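Local coordinates for lipoate-protein ligase, putative (Streptococcus pneumoniae, PDB 1VQZ) that is a putative lipoate-protein ligase that pairs a catalytic domain of the lipoyl ligase A/B family with a bacterial ligase C-terminal region, at residues 57-61 with 287-291; 123-127 with 199-204; 178-182 with 269-273. All blocks are in the same frame, centred on the assembly; numbering follows the deposited sequence.

Contact 1 of 3, residues 57-61 with 287-291; sequences RHQNT and IYGDF. With EDO (1,2-ethanediol), chain D; EDO (1,2-ethanediol), chain J; EDO (1,2-ethanediol), chain S.
Edge strand 281-289 of the four-stranded sheet meets the irregular loop 57-61, CA atoms 4.9 Å apart for His58-Tyr288 and 4.7 Å for Gln59-Gly289. His58 (phi/psi -115/8°, chi1 m) points its CB toward 287-291; Gln59 is extended (-69/146°). Ile287 O accepts from O1 of the chain D ethanediol (2.8 Å), probably a crystallisation additive, which accepts from His58 ND1 (3.0 Å). Tyr288 (chi1 m) sets its ring beside the Asn60 inverse gamma turn, CD2 3.6 Å from Asn60 CB; its CA makes a CA-H...O contact with His58 O (3.1 Å). Gly289, at phi 157°, which calls for glycine, donates from N to His58 O (2.8 Å, 157°); Gly289 O accepts from a water (2.8 Å) that accepts from His58 N (3.0 Å). Asp290 turns its carboxylate to Lys270 N. Phe291 (chi1 p) brings CE1 to 3.8 Å from His58 CD2, rim to rim. One backbone hydrogen bond and a water bridge thus sit among packing of His58, Tyr288, Asn60 and Phe291 where catalytic and C-terminal regions join.

Contact 2 of 3, residues 123-127 with 199-204; sequences QLGVK and ELPKKI. With EDO (1,2-ethanediol), chain R.
A Schellman motif closes helix 110-123 here, and the chain leaving it packs on the irregular connection 199-204 that leads into helix 206-220. Neither segment forms a strand with the other: the backbones stay 6.7 Å apart at the CA atoms of Gly125 and Pro201 and 6.4 Å at those of Val126 and Leu200, and no direct hydrogen bond crosses. Just after Gln123, the last helical residue, Leu124 (phi/psi -86/5°, chi1 m, chi2 t) packs against two apolar partners, its CB 3.8 Å from Leu200 CD2 and its CD1 4.1 Å from Ile204 CD1; Phe209 and Leu212 of helix 206-220 also touch it. Gly125 takes the positive phi of the motif (84/22°), a conformation that calls for glycine, and a CB there would sit tightly against the Pro201 ring. Val126 returns to extended angles (-123/128°) and points its CB toward 199-204. With chi1 t, its CG2 reaches Leu200 CD2 and Pro201 CD, both at 4.0 Å, and Glu199 O at 3.5 Å. Glu199 itself turns its carboxylate to Thr194 and Lys141, and to an ethanediol. The result is a small apolar patch at the surface of the catalytic-family region, edged by one water that donates to Leu124 O (2.6 Å) and accepts from Lys202 N (3.2 Å).

Contact 3 of 3, residues 178-182 with 269-273; sequences KDKFE and GKVEV
This is a side-chain contact across the four-stranded sheet, between the loop 178-182 entering its edge strand 182-183 and strand 269-273, with strand 260-266 between them in the sheet order. The backbones remain well apart, 8.1 Å between the CA atoms of Phe181 and Glu272, and no direct hydrogen bond joins them. Phe181 (chi1 m, chi2 84°) points its CB toward the strand. Lys270 (chi1 and chi2 t, chi3 106°) bends over one ring face: CG comes to 3.3 Å from Phe181 CE2, CD lies 3.7 Å from the Phe181 centroid (CH-pi), and NZ 4.2 Å from it (off-centre cation-pi). Arg261 adds a second cation-pi contact. The like-charged Asp179 OD2 and Glu272 OE2, 4.0 Å apart, would repel; two waters donating to both, at 2.6 and 2.8 Å to Asp179 OD2 and 2.9 and 3.0 Å to Glu272 OE2, and the Arg261 salt bridge to Glu272 offset this. The arrangement is a CH-pi contact with an off-centre cation-pi contact on a four-stranded mixed beta-sheet.

In the fold
Contacts 1 and 3 are neighbours, with centres about 10 Å apart, and share the four-stranded sheet through its adjacent strands 269-278 and 281-289: Tyr288 N lies 2.8 Å from Glu272 O and Asp290 OD1 2.8 Å from Lys270 N, both probable hydrogen bonds. Both join catalytic-family to C-terminal-family sequence, contact 1 in a buried position through a backbone hydrogen bond, a water bridge and aromatic packing, contact 3 in a partly buried one through an aromatic ring, charges and waters. Contact 2 lies about 37 Å from contact 1, between centres, on the opposite side of the chain's centre. It is a surface contact within the catalytic-family region, where apolar side chains meet beside a helix end.

Contact 1 of 3, residues 57-61 with 287-291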
loop_
_atom_site.group_PDB
_atom_site.type_symbol
_atom_site.label_atom_id
_atom_site.label_comp_id
_atom_site.label_asym_id
_atom_site.label_seq_id
_atom_site.Cartn_x
_atom_site.Cartn_y
_atom_site.Cartn_z
ATOM N N ARG A 57 -3.195 5.100 -1.006
ATOM C CA ARG A 57 -3.155 6.413 -0.372
ATOM C C ARG A 57 -3.668 7.614 -1.201
ATOM O O ARG A 57 -4.204 8.613 -0.636
ATOM C CB ARG A 57 -1.685 6.628 0.073
ATOM C CG ARG A 57 -1.402 7.844 0.777
ATOM C CD ARG A 57 0.067 7.876 1.144
ATOM N NE ARG A 57 0.883 7.844 -0.037
ATOM C CZ ARG A 57 2.121 7.402 -0.123
ATOM N NH1 ARG A 57 2.769 6.900 0.922
ATOM N NH2 ARG A 57 2.715 7.456 -1.294
ATOM N N HIS A 58 -3.519 7.548 -2.521
ATOM C CA HIS A 58 -3.945 8.633 -3.380
ATOM C C HIS A 58 -5.077 8.326 -4.352
ATOM O O HIS A 58 -5.409 9.171 -5.165
ATOM C CB HIS A 58 -2.742 9.200 -4.115
ATOM C CG HIS A 58 -1.671 9.711 -3.205
ATOM N ND1 HIS A 58 -1.934 10.568 -2.155
ATOM C CD2 HIS A 58 -0.336 9.442 -3.143
ATOM C CE1 HIS A 58 -0.806 10.839 -1.512
ATOM N NE2 HIS A 58 0.178 10.164 -2.079
ATOM N N GLN A 59 -5.703 7.145 -4.226
ATOM C CA GLN A 59 -6.790 6.763 -5.111
ATOM C C GLN A 59 -8.035 7.640 -4.834
ATOM O O GLN A 59 -8.302 8.042 -3.708
ATOM C CB GLN A 59 -7.160 5.255 -5.006
ATOM C CG GLN A 59 -6.189 4.300 -5.677
ATOM C CD GLN A 59 -6.707 2.875 -5.787
ATOM O OE1 GLN A 59 -6.601 2.075 -4.844
ATOM N NE2 GLN A 59 -7.262 2.541 -6.959
ATOM N N ASN A 60 -8.762 7.905 -5.904
ATOM C CA ASN A 60 -10.015 8.633 -5.854
ATOM C C ASN A 60 -11.112 7.594 -5.638
ATOM O O ASN A 60 -11.726 7.090 -6.582
ATOM C CB ASN A 60 -10.190 9.474 -7.126
ATOM C CG ASN A 60 -11.439 10.347 -7.082
ATOM O OD1 ASN A 60 -12.261 10.209 -6.186
ATOM N ND2 ASN A 60 -11.608 11.196 -8.062
ATOM N N THR A 61 -11.283 7.254 -4.355
ATOM C CA THR A 61 -12.066 6.123 -3.882
ATOM C C THR A 61 -13.467 6.094 -4.476
ATOM O O THR A 61 -13.890 5.076 -5.045
ATOM C CB THR A 61 -12.107 6.120 -2.378
ATOM O OG1 THR A 61 -10.778 6.366 -1.875
ATOM C CG2 THR A 61 -12.629 4.781 -1.873
ATOM N N ILE A 287 -3.549 15.793 -6.357
ATOM C CA ILE A 287 -3.253 14.740 -7.294
ATOM C C ILE A 287 -3.732 13.420 -6.735
ATOM O O ILE A 287 -3.382 13.041 -5.590
ATOM C CB ILE A 287 -1.765 14.701 -7.594
ATOM C CG1 ILE A 287 -1.308 16.079 -8.161
ATOM C CG2 ILE A 287 -1.399 13.567 -8.560
ATOM C CD1 ILE A 287 0.192 16.231 -8.223
ATOM N N TYR A 288 -4.533 12.731 -7.541
ATOM C CA TYR A 288 -5.042 11.400 -7.228
ATOM C C TYR A 288 -4.521 10.397 -8.237
ATOM O O TYR A 288 -4.080 10.761 -9.329
ATOM C CB TYR A 288 -6.564 11.362 -7.326
ATOM C CG TYR A 288 -7.299 12.160 -6.300
ATOM C CD1 TYR A 288 -7.376 13.540 -6.416
ATOM C CD2 TYR A 288 -7.958 11.551 -5.250
ATOM C CE1 TYR A 288 -8.055 14.299 -5.502
ATOM C CE2 TYR A 288 -8.639 12.321 -4.295
ATOM C CZ TYR A 288 -8.695 13.707 -4.452
ATOM O OH TYR A 288 -9.365 14.521 -3.566
ATOM N N GLY A 289 -4.609 9.115 -7.878
ATOM C CA GLY A 289 -4.238 8.064 -8.806
ATOM C C GLY A 289 -3.871 6.769 -8.130
ATOM O O GLY A 289 -3.940 6.634 -6.873
ATOM N N ASP A 290 -3.499 5.804 -8.969
ATOM C CA ASP A 290 -3.032 4.487 -8.492
ATOM C C ASP A 290 -1.551 4.243 -8.801
ATOM O O ASP A 290 -1.089 3.106 -8.690
ATOM C CB ASP A 290 -3.896 3.346 -9.040
ATOM C CG ASP A 290 -3.973 3.311 -10.584
ATOM O OD1 ASP A 290 -3.203 3.964 -11.278
ATOM O OD2 ASP A 290 -4.869 2.639 -11.112
ATOM N N PHE A 291 -0.845 5.299 -9.190
ATOM C CA PHE A 291 0.619 5.308 -9.249
ATOM C C PHE A 291 1.187 4.928 -7.865
ATOM O O PHE A 291 0.533 5.029 -6.826
ATOM C CB PHE A 291 1.156 6.696 -9.639
ATOM C CG PHE A 291 0.664 7.822 -8.753
ATOM C CD1 PHE A 291 1.349 8.165 -7.579
ATOM C CD2 PHE A 291 -0.473 8.515 -9.080
ATOM C CE1 PHE A 291 0.909 9.184 -6.740
ATOM C CE2 PHE A 291 -0.917 9.582 -8.249
ATOM C CZ PHE A 291 -0.245 9.873 -7.063
HETATM C C1 EDO D . -5.581 11.965 -3.068
HETATM O O1 EDO D . -4.213 12.298 -3.071
HETATM C C2 EDO D . -6.054 11.537 -1.693
HETATM O O2 EDO D . -5.958 12.624 -0.816
HETATM C C1 EDO J . -12.520 13.549 -4.542
HETATM O O1 EDO J . -13.320 12.532 -5.163
HETATM C C2 EDO J . -11.842 14.308 -5.675
HETATM O O2 EDO J . -12.855 14.770 -6.575
HETATM C C1 EDO S . -2.838 13.048 0.797
HETATM O O1 EDO S . -1.611 13.721 0.301
HETATM C C2 EDO S . -3.049 11.546 0.490
HETATM O O2 EDO S . -3.766 10.705 1.442
HETATM O O HOH W 1 -2.818 5.504 -4.561
#

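Contact 2 of 3, residues 123-127 with 199-204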
loop_
_atom_site.group_PDB
_atom_site.type_symbol
_atom_site.label_atom_id
_atom_site.label_comp_id
_atom_site.label_asym_id
_atom_site.label_seq_id
_atom_site.Cartn_x
_atom_site.Cartn_y
_atom_site.Cartn_z
ATOM N N GLN A 123 10.168 -26.068 3.709
ATOM C CA GLN A 123 9.802 -27.080 4.723
ATOM C C GLN A 123 8.489 -27.791 4.338
ATOM O O GLN A 123 8.300 -28.969 4.632
ATOM C CB GLN A 123 9.577 -26.416 6.097
ATOM C CG GLN A 123 9.384 -27.396 7.294
ATOM C CD GLN A 123 8.074 -27.209 8.121
ATOM O OE1 GLN A 123 6.983 -27.163 7.554
ATOM N NE2 GLN A 123 8.193 -27.159 9.464
ATOM N N LEU A 124 7.574 -27.037 3.736
ATOM C CA LEU A 124 6.259 -27.534 3.387
ATOM C C LEU A 124 6.205 -28.234 2.023
ATOM O O LEU A 124 5.146 -28.661 1.596
ATOM C CB LEU A 124 5.261 -26.377 3.492
ATOM C CG LEU A 124 5.114 -25.771 4.906
ATOM C CD1 LEU A 124 4.212 -24.524 4.929
ATOM C CD2 LEU A 124 4.603 -26.807 5.924
ATOM N N GLY A 125 7.358 -28.403 1.374
ATOM C CA GLY A 125 7.443 -29.052 0.059
ATOM C C GLY A 125 7.175 -28.162 -1.148
ATOM O O GLY A 125 6.860 -28.669 -2.232
ATOM N N VAL A 126 7.329 -26.847 -0.970
ATOM C CA VAL A 126 7.014 -25.836 -1.989
ATOM C C VAL A 126 8.255 -25.000 -2.281
ATOM O O VAL A 126 8.852 -24.461 -1.357
ATOM C CB VAL A 126 5.899 -24.892 -1.494
ATOM C CG1 VAL A 126 5.661 -23.728 -2.491
ATOM C CG2 VAL A 126 4.604 -25.676 -1.254
ATOM N N LYS A 127 8.612 -24.871 -3.555
ATOM C CA LYS A 127 9.781 -24.083 -3.989
ATOM C C LYS A 127 9.316 -22.684 -4.407
ATOM O O LYS A 127 8.663 -22.519 -5.444
ATOM C CB LYS A 127 10.513 -24.804 -5.143
ATOM N N GLU A 199 -0.636 -24.870 -3.798
ATOM C CA GLU A 199 0.698 -25.353 -4.120
ATOM C C GLU A 199 1.200 -26.357 -3.055
ATOM O O GLU A 199 2.139 -27.121 -3.301
ATOM C CB GLU A 199 1.638 -24.156 -4.223
ATOM C CG GLU A 199 1.196 -23.084 -5.191
ATOM C CD GLU A 199 1.125 -23.549 -6.631
ATOM O OE1 GLU A 199 1.623 -24.653 -6.924
ATOM O OE2 GLU A 199 0.582 -22.784 -7.469
ATOM N N LEU A 200 0.580 -26.305 -1.871
ATOM C CA LEU A 200 0.922 -27.184 -0.765
ATOM C C LEU A 200 0.524 -28.630 -1.045
ATOM O O LEU A 200 -0.645 -28.908 -1.276
ATOM C CB LEU A 200 0.208 -26.746 0.508
ATOM C CG LEU A 200 0.649 -25.445 1.141
ATOM C CD1 LEU A 200 -0.355 -25.050 2.213
ATOM C CD2 LEU A 200 2.030 -25.587 1.749
ATOM N N PRO A 201 1.489 -29.563 -0.963
ATOM C CA PRO A 201 1.148 -30.989 -0.987
ATOM C C PRO A 201 0.198 -31.450 0.156
ATOM O O PRO A 201 -0.642 -32.320 -0.064
ATOM C CB PRO A 201 2.513 -31.681 -0.880
ATOM C CG PRO A 201 3.549 -30.645 -1.085
ATOM C CD PRO A 201 2.946 -29.330 -0.839
ATOM N N LYS A 202 0.355 -30.895 1.355
ATOM C CA LYS A 202 -0.578 -31.146 2.465
ATOM C C LYS A 202 -1.284 -29.844 2.910
ATOM O O LYS A 202 -0.653 -28.780 3.049
ATOM C CB LYS A 202 0.150 -31.777 3.644
ATOM N N LYS A 203 -2.591 -29.952 3.153
ATOM C CA LYS A 203 -3.394 -28.807 3.494
ATOM C C LYS A 203 -3.188 -28.374 4.932
ATOM O O LYS A 203 -3.230 -29.174 5.821
ATOM C CB LYS A 203 -4.885 -29.086 3.265
ATOM N N ILE A 204 -2.990 -27.076 5.126
ATOM C CA ILE A 204 -3.044 -26.451 6.430
ATOM C C ILE A 204 -3.787 -25.147 6.316
ATOM O O ILE A 204 -4.039 -24.670 5.196
ATOM C CB ILE A 204 -1.643 -26.189 6.991
ATOM C CG1 ILE A 204 -0.864 -25.243 6.064
ATOM C CG2 ILE A 204 -0.913 -27.538 7.198
ATOM C CD1 ILE A 204 0.493 -24.806 6.652
HETATM C C1 EDO R . -1.424 -25.810 -9.442
HETATM O O1 EDO R . -1.702 -24.499 -8.921
HETATM C C2 EDO R . -0.026 -26.298 -9.035
HETATM O O2 EDO R . 1.020 -25.513 -9.638
HETATM O O HOH W 2 2.916 -29.491 2.664
#

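Contact 3 of 3, residues 178-182 with 269-273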
loop_
_atom_site.group_PDB
_atom_site.type_symbol
_atom_site.label_atom_id
_atom_site.label_comp_id
_atom_site.label_asym_id
_atom_site.label_seq_id
_atom_site.Cartn_x
_atom_site.Cartn_y
_atom_site.Cartn_z
ATOM N N LYS A 178 -16.725 7.227 -14.850
ATOM C CA LYS A 178 -17.231 7.912 -16.047
ATOM C C LYS A 178 -16.306 9.048 -16.483
ATOM O O LYS A 178 -16.403 9.486 -17.616
ATOM C CB LYS A 178 -18.651 8.469 -15.822
ATOM N N ASP A 179 -15.418 9.509 -15.584
ATOM C CA ASP A 179 -14.473 10.588 -15.910
ATOM C C ASP A 179 -13.461 10.168 -16.984
ATOM O O ASP A 179 -13.015 9.026 -17.039
ATOM C CB ASP A 179 -13.732 11.063 -14.666
ATOM C CG ASP A 179 -14.662 11.345 -13.494
ATOM O OD1 ASP A 179 -15.758 11.899 -13.717
ATOM O OD2 ASP A 179 -14.280 11.018 -12.342
ATOM N N LYS A 180 -13.107 11.112 -17.837
ATOM C CA LYS A 180 -12.242 10.814 -18.965
ATOM C C LYS A 180 -10.797 10.712 -18.500
ATOM O O LYS A 180 -10.358 11.481 -17.666
ATOM C CB LYS A 180 -12.368 11.879 -20.049
ATOM N N PHE A 181 -10.096 9.715 -19.022
ATOM C CA PHE A 181 -8.654 9.623 -18.923
ATOM C C PHE A 181 -8.078 9.453 -20.328
ATOM O O PHE A 181 -8.535 8.583 -21.080
ATOM C CB PHE A 181 -8.257 8.466 -18.013
ATOM C CG PHE A 181 -8.414 8.774 -16.548
ATOM C CD1 PHE A 181 -9.646 8.612 -15.926
ATOM C CD2 PHE A 181 -7.324 9.228 -15.787
ATOM C CE1 PHE A 181 -9.802 8.916 -14.585
ATOM C CE2 PHE A 181 -7.471 9.532 -14.454
ATOM C CZ PHE A 181 -8.697 9.369 -13.843
ATOM N N GLU A 182 -7.119 10.309 -20.698
ATOM C CA GLU A 182 -6.302 10.067 -21.863
ATOM C C GLU A 182 -5.435 8.847 -21.585
ATOM O O GLU A 182 -4.860 8.722 -20.508
ATOM C CB GLU A 182 -5.431 11.284 -22.166
ATOM C CG GLU A 182 -4.435 11.044 -23.278
ATOM C CD GLU A 182 -3.506 12.208 -23.512
ATOM O OE1 GLU A 182 -3.755 13.268 -22.899
ATOM O OE2 GLU A 182 -2.546 12.070 -24.322
ATOM N N GLY A 269 0.734 3.852 -14.045
ATOM C CA GLY A 269 -0.309 4.409 -13.207
ATOM C C GLY A 269 -1.124 5.501 -13.848
ATOM O O GLY A 269 -0.679 6.257 -14.690
ATOM N N LYS A 270 -2.343 5.564 -13.372
ATOM C CA LYS A 270 -3.251 6.645 -13.602
ATOM C C LYS A 270 -2.899 7.866 -12.731
ATOM O O LYS A 270 -2.658 7.735 -11.518
ATOM C CB LYS A 270 -4.628 6.060 -13.222
ATOM C CG LYS A 270 -5.785 6.894 -13.350
ATOM C CD LYS A 270 -7.009 6.035 -13.655
ATOM C CE LYS A 270 -7.891 5.891 -12.508
ATOM N NZ LYS A 270 -9.266 5.498 -13.018
ATOM N N VAL A 271 -2.894 9.052 -13.348
ATOM C CA VAL A 271 -2.667 10.330 -12.651
ATOM C C VAL A 271 -3.821 11.295 -12.972
ATOM O O VAL A 271 -4.089 11.606 -14.129
ATOM C CB VAL A 271 -1.323 10.995 -13.048
ATOM C CG1 VAL A 271 -1.150 12.329 -12.328
ATOM C CG2 VAL A 271 -0.160 10.064 -12.782
ATOM N N GLU A 272 -4.507 11.732 -11.919
ATOM C CA GLU A 272 -5.641 12.647 -11.986
ATOM C C GLU A 272 -5.316 13.909 -11.207
ATOM O O GLU A 272 -5.005 13.854 -10.028
ATOM C CB GLU A 272 -6.879 12.006 -11.405
ATOM C CG GLU A 272 -8.186 12.806 -11.681
ATOM C CD GLU A 272 -9.437 12.136 -11.119
ATOM O OE1 GLU A 272 -9.339 11.443 -10.069
ATOM O OE2 GLU A 272 -10.532 12.344 -11.724
ATOM N N VAL A 273 -5.400 15.041 -11.880
ATOM C CA VAL A 273 -4.982 16.308 -11.315
ATOM C C VAL A 273 -6.141 17.286 -11.206
ATOM O O VAL A 273 -6.784 17.630 -12.187
ATOM C CB VAL A 273 -3.913 16.963 -12.187
ATOM C CG1 VAL A 273 -3.501 18.327 -11.569
ATOM C CG2 VAL A 273 -2.739 16.044 -12.386
HETATM O O HOH W 3 -13.214 12.976 -10.922
HETATM O O HOH W 4 -11.806 9.689 -11.903
#